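Local coordinates for pesticidal crystal protein Cry2Aa (Bacillus thuringiensis serovar kurstaki, PDB 1I5P) that lyses midgut epithelial cells of mosquito and moth larvae by binding to them and causing colloid-osmotic swelling, at residues Arg375-Ser380 with Phe409-Asn414; Gln394-Gln399 with Ala462-Val467; Arg564-Ser569 with Gly593-Ser598. All blocks are in the same frame, centred on the assembly; numbering follows the deposited sequence.

Contact 1: residues Arg375-Ser380 with Phe409-Asn414; sequences RSWLDS and FSARGN
The indole of Trp-377 is covered across this contact by the methyl of Ala-411, which sits over the ring centre 3.4 Å above the plane and makes a CH-pi contact, its CB 3.5 Å from Trp-377 CD2. The opposite face is lined from within the same strand by CG of Arg-375, offset toward the rim. At the edge, near the ring plane, the carbonyl oxygens of Arg-412 and Gly-413 lie by CD1. CG lies anti to the residue's own carbonyl carbon, beside the backbone N (chi1 -71°), which starts the side chain off toward the 409-414 loop.

Beyond the ring the contact becomes polar. The backbone N of Asn-414 gives a hydrogen bond of 2.7 Å to Asp-379 OD2, meeting that oxygen from above the carboxylate plane, 45° out of it. The carboxylate and the Asn-414 amide are turned 78° against each other, and water 3 joins them by donating to Asp-379 OD1 and accepting from Asn-414 ND2 at 2.9 Å. Water 1 takes the N-H of Leu-378 and water 2 that of Asp-379, both lying 2.8 Å from Asn-414 O, so both waters link backbone N-H groups of 375-380 to the Asn-414 carbonyl. Asp-379 OD1 is also reached by the N-H of Ser-280, and several donors around the carboxylate would probably stabilise its negative charge.

In the beta-prism domain, the loop joining strands 405-407 and 415-416 packs against the end of strand 373-377, which runs between strands 397-400 and 415-416 in a four-stranded antiparallel sheet.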
loop_
_atom_site.group_PDB
_atom_site.type_symbol
_atom_site.label_atom_id
_atom_site.label_comp_id
_atom_site.label_asym_id
_atom_site.label_seq_id
_atom_site.Cartn_x
_atom_site.Cartn_y
_atom_site.Cartn_z
ATOM N N ARG A 375 1.633 15.736 -0.993
ATOM C CA ARG A 375 2.033 15.893 -2.384
ATOM C C ARG A 375 3.504 16.282 -2.521
ATOM O O ARG A 375 4.015 17.085 -1.736
ATOM C CB ARG A 375 1.136 16.954 -3.031
ATOM C CG ARG A 375 1.269 17.105 -4.534
ATOM C CD ARG A 375 0.326 18.194 -5.034
ATOM N NE ARG A 375 -1.093 17.848 -4.908
ATOM C CZ ARG A 375 -1.809 17.257 -5.861
ATOM N NH1 ARG A 375 -1.238 16.936 -7.015
ATOM N NH2 ARG A 375 -3.106 17.016 -5.678
ATOM N N SER A 376 4.184 15.710 -3.516
ATOM C CA SER A 376 5.597 16.018 -3.748
ATOM C C SER A 376 5.916 16.281 -5.223
ATOM O O SER A 376 5.203 15.820 -6.113
ATOM C CB SER A 376 6.471 14.866 -3.259
ATOM O OG SER A 376 6.245 13.700 -4.039
ATOM N N TRP A 377 6.984 17.039 -5.458
ATOM C CA TRP A 377 7.487 17.356 -6.798
ATOM C C TRP A 377 8.942 16.895 -6.754
ATOM O O TRP A 377 9.740 17.421 -5.982
ATOM C CB TRP A 377 7.427 18.860 -7.069
ATOM C CG TRP A 377 6.035 19.384 -7.239
ATOM C CD1 TRP A 377 5.373 19.589 -8.413
ATOM C CD2 TRP A 377 5.130 19.759 -6.196
ATOM N NE1 TRP A 377 4.111 20.071 -8.169
ATOM C CE2 TRP A 377 3.934 20.182 -6.817
ATOM C CE3 TRP A 377 5.212 19.773 -4.796
ATOM C CZ2 TRP A 377 2.826 20.621 -6.083
ATOM C CZ3 TRP A 377 4.110 20.209 -4.067
ATOM C CH2 TRP A 377 2.932 20.625 -4.714
ATOM N N LEU A 378 9.288 15.914 -7.581
ATOM C CA LEU A 378 10.634 15.363 -7.569
ATOM C C LEU A 378 11.360 15.382 -8.908
ATOM O O LEU A 378 12.504 14.928 -9.009
ATOM C CB LEU A 378 10.562 13.923 -7.067
ATOM C CG LEU A 378 9.749 13.718 -5.785
ATOM C CD1 LEU A 378 9.408 12.241 -5.614
ATOM C CD2 LEU A 378 10.547 14.238 -4.595
ATOM N N ASP A 379 10.696 15.903 -9.931
ATOM C CA ASP A 379 11.269 15.954 -11.273
ATOM C C ASP A 379 12.464 16.889 -11.398
ATOM O O ASP A 379 12.624 17.834 -10.621
ATOM C CB ASP A 379 10.204 16.388 -12.290
ATOM C CG ASP A 379 9.106 15.350 -12.481
ATOM O OD1 ASP A 379 9.199 14.250 -11.892
ATOM O OD2 ASP A 379 8.154 15.635 -13.233
ATOM N N SER A 380 13.305 16.600 -12.386
ATOM C CA SER A 380 14.470 17.416 -12.694
ATOM C C SER A 380 14.299 17.777 -14.163
ATOM O O SER A 380 13.465 17.188 -14.852
ATOM C CB SER A 380 15.764 16.620 -12.524
ATOM O OG SER A 380 15.888 15.655 -13.554
ATOM N N PHE A 409 13.617 23.602 -4.236
ATOM C CA PHE A 409 13.284 24.602 -5.239
ATOM C C PHE A 409 11.817 24.609 -5.628
ATOM O O PHE A 409 11.068 23.692 -5.300
ATOM C CB PHE A 409 14.133 24.390 -6.493
ATOM C CG PHE A 409 15.610 24.379 -6.230
ATOM C CD1 PHE A 409 16.291 23.179 -6.066
ATOM C CD2 PHE A 409 16.313 25.572 -6.111
ATOM C CE1 PHE A 409 17.661 23.166 -5.791
ATOM C CE2 PHE A 409 17.677 25.573 -5.835
ATOM C CZ PHE A 409 18.352 24.365 -5.674
ATOM N N SER A 410 11.427 25.655 -6.351
ATOM C CA SER A 410 10.058 25.828 -6.805
ATOM C C SER A 410 9.475 24.570 -7.426
ATOM O O SER A 410 10.173 23.811 -8.100
ATOM C CB SER A 410 9.991 26.971 -7.813
ATOM O OG SER A 410 10.425 28.183 -7.219
ATOM N N ALA A 411 8.183 24.361 -7.197
ATOM C CA ALA A 411 7.483 23.197 -7.725
ATOM C C ALA A 411 7.190 23.323 -9.213
ATOM O O ALA A 411 6.868 24.403 -9.709
ATOM C CB ALA A 411 6.180 22.985 -6.968
ATOM N N ARG A 412 7.312 22.200 -9.912
ATOM C CA ARG A 412 7.053 22.115 -11.342
ATOM C C ARG A 412 7.200 20.662 -11.767
ATOM O O ARG A 412 7.771 19.851 -11.037
ATOM C CB ARG A 412 8.015 23.016 -12.132
ATOM C CG ARG A 412 9.491 22.780 -11.874
ATOM C CD ARG A 412 10.349 23.787 -12.650
ATOM N NE ARG A 412 10.218 23.642 -14.103
ATOM C CZ ARG A 412 10.960 24.295 -14.994
ATOM N NH1 ARG A 412 11.892 25.146 -14.590
ATOM N NH2 ARG A 412 10.778 24.089 -16.294
ATOM N N GLY A 413 6.679 20.336 -12.945
ATOM C CA GLY A 413 6.746 18.970 -13.431
ATOM C C GLY A 413 5.645 18.152 -12.788
ATOM O O GLY A 413 4.730 18.719 -12.193
ATOM N N ASN A 414 5.717 16.829 -12.891
ATOM C CA ASN A 414 4.685 15.985 -12.287
ATOM C C ASN A 414 4.726 16.046 -10.770
ATOM O O ASN A 414 5.801 16.022 -10.170
ATOM C CB ASN A 414 4.864 14.517 -12.682
ATOM C CG ASN A 414 4.683 14.267 -14.160
ATOM O OD1 ASN A 414 3.808 14.836 -14.798
ATOM N ND2 ASN A 414 5.508 13.380 -14.706
HETATM O O HOH W 1 7.794 14.301 -9.306
HETATM O O HOH W 2 8.222 17.439 -10.151
HETATM O O HOH W 3 7.398 12.538 -12.652
#

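Contact 2: residues Gln394-Gln399 with Ala462-Val467; sequences QTESFQ and AYLVSV
Glu-396 brings a buried carboxylate up to the backbone of Leu-464 from a residue with a left-handed backbone conformation (phi 55°). In the beta-prism domain this is the first residue of a G1 beta bulge: Glu-396 and Ser-397 together face Trp-377 on the neighbouring strand. The two segments belong to different sheets, 397-400 in a four-stranded antiparallel one and 462-469 in the middle of a three-stranded one, so side chains make the join.

The Glu-396 chain is bent at chi2 (-63°), which turns CD back from the extended path. OE1 then accepts the N-H of Leu-464 at 3.0 Å, the donor standing above the carboxylate plane, while the same oxygen packs 3.3 Å from Leu-464 CG. The other oxygen, OE2, takes a fairly straight bond of 3.0 Å from NE2 of Gln-394, on its anti side, tilted out of the carboxylate plane. Two N-H groups therefore grip the carboxylate, and would be expected to ease the cost of burying its charge.

Gln-394 NE2 also gives a weak hydrogen bond to the carbonyl oxygen of Ala-462, so one amide group bridges the carboxylate and the facing strand. Its carbonyl end is used by the backbone N of Leu-335 on strand 329-342, in a third sheet. The Gln-394 chain crosses Tyr-463 at about a right angle, with NE2 lying 3.3 Å from CE2 and the amide and ring planes 42° apart.

Farther along, Phe-398 turns its ring edge to the facing strand: the methyl CD1 of Leu-464 lies in the ring plane, 3.7 Å from CE1.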
loop_
_atom_site.group_PDB
_atom_site.type_symbol
_atom_site.label_atom_id
_atom_site.label_comp_id
_atom_site.label_asym_id
_atom_site.label_seq_id
_atom_site.Cartn_x
_atom_site.Cartn_y
_atom_site.Cartn_z
ATOM N N GLN A 394 16.253 21.174 -10.227
ATOM C CA GLN A 394 15.725 20.085 -9.424
ATOM C C GLN A 394 14.520 20.711 -8.722
ATOM O O GLN A 394 14.333 21.930 -8.777
ATOM C CB GLN A 394 16.765 19.606 -8.405
ATOM C CG GLN A 394 17.570 18.396 -8.874
ATOM C CD GLN A 394 18.586 17.937 -7.844
ATOM O OE1 GLN A 394 19.716 18.420 -7.812
ATOM N NE2 GLN A 394 18.186 17.001 -6.991
ATOM N N THR A 395 13.688 19.888 -8.097
ATOM C CA THR A 395 12.518 20.391 -7.381
ATOM C C THR A 395 12.659 19.982 -5.917
ATOM O O THR A 395 13.037 20.791 -5.072
ATOM C CB THR A 395 11.201 19.814 -7.964
ATOM O OG1 THR A 395 11.377 18.428 -8.280
ATOM C CG2 THR A 395 10.787 20.578 -9.221
ATOM N N GLU A 396 12.375 18.717 -5.631
ATOM C CA GLU A 396 12.486 18.191 -4.281
ATOM C C GLU A 396 11.647 19.048 -3.340
ATOM O O GLU A 396 12.157 19.574 -2.349
ATOM C CB GLU A 396 13.951 18.208 -3.826
ATOM C CG GLU A 396 14.972 17.784 -4.885
ATOM C CD GLU A 396 14.812 16.342 -5.354
ATOM O OE1 GLU A 396 14.123 15.555 -4.675
ATOM O OE2 GLU A 396 15.392 15.990 -6.401
ATOM N N SER A 397 10.361 19.183 -3.658
ATOM C CA SER A 397 9.447 19.996 -2.863
ATOM C C SER A 397 8.290 19.172 -2.317
ATOM O O SER A 397 7.944 18.124 -2.869
ATOM C CB SER A 397 8.913 21.150 -3.718
ATOM O OG SER A 397 7.920 21.882 -3.030
ATOM N N PHE A 398 7.689 19.646 -1.234
ATOM C CA PHE A 398 6.583 18.932 -0.618
ATOM C C PHE A 398 5.515 19.894 -0.122
ATOM O O PHE A 398 5.806 21.035 0.244
ATOM C CB PHE A 398 7.094 18.065 0.540
ATOM C CG PHE A 398 8.190 17.108 0.149
ATOM C CD1 PHE A 398 9.507 17.546 0.045
ATOM C CD2 PHE A 398 7.901 15.776 -0.152
ATOM C CE1 PHE A 398 10.524 16.672 -0.353
ATOM C CE2 PHE A 398 8.912 14.898 -0.550
ATOM C CZ PHE A 398 10.224 15.348 -0.652
ATOM N N GLN A 399 4.275 19.424 -0.115
ATOM C CA GLN A 399 3.157 20.244 0.320
ATOM C C GLN A 399 2.287 19.442 1.282
ATOM O O GLN A 399 2.083 18.240 1.101
ATOM C CB GLN A 399 2.358 20.688 -0.905
ATOM C CG GLN A 399 1.184 21.592 -0.632
ATOM C CD GLN A 399 0.620 22.157 -1.919
ATOM O OE1 GLN A 399 1.282 22.935 -2.608
ATOM N NE2 GLN A 399 -0.599 21.759 -2.259
ATOM N N ALA A 462 21.266 14.608 -4.448
ATOM C CA ALA A 462 20.280 13.879 -3.668
ATOM C C ALA A 462 18.950 13.972 -4.404
ATOM O O ALA A 462 18.460 15.066 -4.662
ATOM C CB ALA A 462 20.150 14.484 -2.274
ATOM N N TYR A 463 18.387 12.822 -4.758
ATOM C CA TYR A 463 17.103 12.768 -5.444
ATOM C C TYR A 463 16.136 12.054 -4.508
ATOM O O TYR A 463 16.258 10.857 -4.266
ATOM C CB TYR A 463 17.249 12.024 -6.772
ATOM C CG TYR A 463 18.229 12.703 -7.707
ATOM C CD1 TYR A 463 19.503 12.173 -7.930
ATOM C CD2 TYR A 463 17.890 13.896 -8.343
ATOM C CE1 TYR A 463 20.418 12.824 -8.770
ATOM C CE2 TYR A 463 18.791 14.554 -9.179
ATOM C CZ TYR A 463 20.050 14.016 -9.391
ATOM O OH TYR A 463 20.923 14.683 -10.224
ATOM N N LEU A 464 15.176 12.809 -3.986
ATOM C CA LEU A 464 14.217 12.293 -3.022
ATOM C C LEU A 464 13.100 11.418 -3.563
ATOM O O LEU A 464 12.702 11.519 -4.728
ATOM C CB LEU A 464 13.617 13.453 -2.226
ATOM C CG LEU A 464 14.664 14.421 -1.668
ATOM C CD1 LEU A 464 13.988 15.462 -0.798
ATOM C CD2 LEU A 464 15.710 13.650 -0.873
ATOM N N VAL A 465 12.607 10.562 -2.677
ATOM C CA VAL A 465 11.538 9.624 -2.965
ATOM C C VAL A 465 10.445 9.827 -1.920
ATOM O O VAL A 465 10.720 9.815 -0.718
ATOM C CB VAL A 465 12.060 8.168 -2.865
ATOM C CG1 VAL A 465 10.902 7.172 -2.943
ATOM C CG2 VAL A 465 13.088 7.910 -3.966
ATOM N N SER A 466 9.210 10.033 -2.367
ATOM C CA SER A 466 8.112 10.197 -1.423
ATOM C C SER A 466 7.415 8.843 -1.249
ATOM O O SER A 466 7.194 8.114 -2.218
ATOM C CB SER A 466 7.126 11.277 -1.899
ATOM O OG SER A 466 6.658 11.037 -3.211
ATOM N N VAL A 467 7.115 8.505 0.003
ATOM C CA VAL A 467 6.466 7.246 0.347
ATOM C C VAL A 467 5.024 7.531 0.740
ATOM O O VAL A 467 4.760 8.156 1.772
ATOM C CB VAL A 467 7.179 6.559 1.532
ATOM C CG1 VAL A 467 6.652 5.145 1.707
ATOM C CG2 VAL A 467 8.688 6.547 1.299
#

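Contact 3: residues Arg564-Ser569 with Gly593-Ser598; sequences RVYTVS and GNIVAS
Arg-564 and Tyr-566 both set CG anti to the carbonyl carbon (chi1 -46° and -57°), which starts the two chains toward strand 593-597, and the arginine continues extended from CG to NE. The guanidinium and the phenol hydroxyl meet at the ends of these chains. Within their own strand they are tied by a hydrogen bond from Arg-564 NH1 to Tyr-566 OH, 3.0 Å long and with the hydroxyl oxygen close to the guanidinium plane. This bond holds the two polar ends side by side.

Both ends come close to the carbonyl oxygen of Asn-594. Tyr-566 OH lies 2.5 Å from it. Arg-564 NH1 is 2.8 Å away, at an angle too poor for a hydrogen bond, although the approach may still be electrostatically favourable. The side-chain oxygen OD1 of Asn-594 stands at the edge of the guanidinium, in its plane, 3.7 Å from NH1. The other terminal nitrogen, NH2, lies unusually close to Val-596 CG2, a short contact that is doubtful in detail.

At the start of 593-598 the phenol ring lies beside Gly-593, which, without a side chain, leaves its CA 4.2 Å from Tyr-566 CE2. Ile-595 CG2 makes a looser apolar contact with the ring at CE1.

The strands are not neighbours in a sheet: 564-571 pairs with 555-561, and 585-597 with 541-550. Their N-to-C directions differ by 155°, with the axes 9.3 Å apart. Side-chain packing between the two sheets of a beta sandwich, here near its surface, is characteristic of the lectin-like jelly roll of three-domain Cry toxins.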
loop_
_atom_site.group_PDB
_atom_site.type_symbol
_atom_site.label_atom_id
_atom_site.label_comp_id
_atom_site.label_asym_id
_atom_site.label_seq_id
_atom_site.Cartn_x
_atom_site.Cartn_y
_atom_site.Cartn_z
ATOM N N ARG A 564 -1.247 -10.148 30.564
ATOM C CA ARG A 564 -1.469 -11.543 30.200
ATOM C C ARG A 564 -0.385 -11.995 29.224
ATOM O O ARG A 564 0.028 -11.237 28.343
ATOM C CB ARG A 564 -2.840 -11.715 29.537
ATOM C CG ARG A 564 -3.997 -11.009 30.235
ATOM C CD ARG A 564 -5.303 -11.278 29.488
ATOM N NE ARG A 564 -6.351 -10.309 29.800
ATOM C CZ ARG A 564 -7.507 -10.220 29.145
ATOM N NH1 ARG A 564 -7.773 -11.043 28.138
ATOM N NH2 ARG A 564 -8.399 -9.301 29.490
ATOM N N VAL A 565 0.074 -13.233 29.379
ATOM C CA VAL A 565 1.096 -13.771 28.494
ATOM C C VAL A 565 0.545 -14.967 27.733
ATOM O O VAL A 565 0.249 -16.002 28.326
ATOM C CB VAL A 565 2.341 -14.231 29.277
ATOM C CG1 VAL A 565 3.439 -14.647 28.308
ATOM C CG2 VAL A 565 2.823 -13.117 30.188
ATOM N N TYR A 566 0.397 -14.823 26.421
ATOM C CA TYR A 566 -0.107 -15.917 25.603
ATOM C C TYR A 566 1.056 -16.563 24.867
ATOM O O TYR A 566 1.868 -15.877 24.245
ATOM C CB TYR A 566 -1.133 -15.415 24.586
ATOM C CG TYR A 566 -2.310 -14.686 25.189
ATOM C CD1 TYR A 566 -2.224 -13.334 25.517
ATOM C CD2 TYR A 566 -3.514 -15.344 25.422
ATOM C CE1 TYR A 566 -3.313 -12.652 26.058
ATOM C CE2 TYR A 566 -4.610 -14.674 25.965
ATOM C CZ TYR A 566 -4.501 -13.331 26.277
ATOM O OH TYR A 566 -5.582 -12.674 26.813
ATOM N N THR A 567 1.129 -17.886 24.935
ATOM C CA THR A 567 2.199 -18.616 24.274
ATOM C C THR A 567 1.656 -19.593 23.240
ATOM O O THR A 567 0.835 -20.453 23.552
ATOM C CB THR A 567 3.046 -19.396 25.298
ATOM O OG1 THR A 567 3.530 -18.496 26.300
ATOM C CG2 THR A 567 4.228 -20.066 24.616
ATOM N N VAL A 568 2.109 -19.445 22.001
ATOM C CA VAL A 568 1.685 -20.336 20.930
ATOM C C VAL A 568 2.924 -21.057 20.428
ATOM O O VAL A 568 3.791 -20.456 19.792
ATOM C CB VAL A 568 1.038 -19.567 19.766
ATOM C CG1 VAL A 568 0.552 -20.544 18.711
ATOM C CG2 VAL A 568 -0.118 -18.726 20.286
ATOM N N SER A 569 3.001 -22.349 20.729
ATOM C CA SER A 569 4.146 -23.162 20.338
ATOM C C SER A 569 3.931 -23.929 19.047
ATOM O O SER A 569 2.806 -24.115 18.592
ATOM C CB SER A 569 4.482 -24.155 21.452
ATOM O OG SER A 569 4.693 -23.486 22.680
ATOM N N GLY A 593 -5.675 -15.004 21.202
ATOM C CA GLY A 593 -6.604 -14.993 22.314
ATOM C C GLY A 593 -7.335 -13.675 22.460
ATOM O O GLY A 593 -7.123 -12.733 21.690
ATOM N N ASN A 594 -8.203 -13.613 23.462
ATOM C CA ASN A 594 -8.989 -12.427 23.735
ATOM C C ASN A 594 -8.181 -11.365 24.474
ATOM O O ASN A 594 -7.470 -11.665 25.430
ATOM C CB ASN A 594 -10.223 -12.812 24.548
ATOM C CG ASN A 594 -11.048 -11.612 24.954
ATOM O OD1 ASN A 594 -10.780 -10.975 25.975
ATOM N ND2 ASN A 594 -12.052 -11.287 24.149
ATOM N N ILE A 595 -8.287 -10.122 24.017
ATOM C CA ILE A 595 -7.574 -9.028 24.641
ATOM C C ILE A 595 -8.498 -7.832 24.808
ATOM O O ILE A 595 -9.519 -7.724 24.127
ATOM C CB ILE A 595 -6.321 -8.612 23.810
ATOM C CG1 ILE A 595 -6.733 -7.915 22.512
ATOM C CG2 ILE A 595 -5.473 -9.834 23.512
ATOM C CD1 ILE A 595 -6.878 -6.405 22.644
ATOM N N VAL A 596 -8.135 -6.933 25.719
ATOM C CA VAL A 596 -8.934 -5.744 25.975
ATOM C C VAL A 596 -8.187 -4.484 25.560
ATOM O O VAL A 596 -7.096 -4.214 26.056
ATOM C CB VAL A 596 -9.282 -5.603 27.470
ATOM C CG1 VAL A 596 -10.372 -4.542 27.645
ATOM C CG2 VAL A 596 -9.736 -6.942 28.037
ATOM N N ALA A 597 -8.774 -3.722 24.642
ATOM C CA ALA A 597 -8.171 -2.472 24.188
ATOM C C ALA A 597 -8.627 -1.377 25.153
ATOM O O ALA A 597 -9.457 -0.535 24.805
ATOM C CB ALA A 597 -8.625 -2.147 22.766
ATOM N N SER A 598 -8.082 -1.417 26.369
ATOM C CA SER A 598 -8.403 -0.461 27.428
ATOM C C SER A 598 -8.742 0.929 26.892
ATOM O O SER A 598 -7.970 1.513 26.132
ATOM C CB SER A 598 -7.230 -0.371 28.405
ATOM O OG SER A 598 -6.834 -1.666 28.827
#

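Along the chain, residues 375-380 and 394-399 come first; 409-414 then returns to 375-380, closing contact 1 over 28 intervening residues, and 462-467 later closes contact 2 over 62. The two closures cross, since their segments alternate. They also touch in space: Asp-379 O lies 2.7 Å from Thr-395 OG1 and Ser-376 OG 2.8 Å from Ser-466 OG, both probable hydrogen bonds. Contact 1 packs the loop 409-414 against a strand end of one beta-prism sheet, and contact 2 joins that sheet to another. Contact 3 follows in series, closing 23 residues in the C-terminal sandwich, with its centre about 47 Å from that of contact 1.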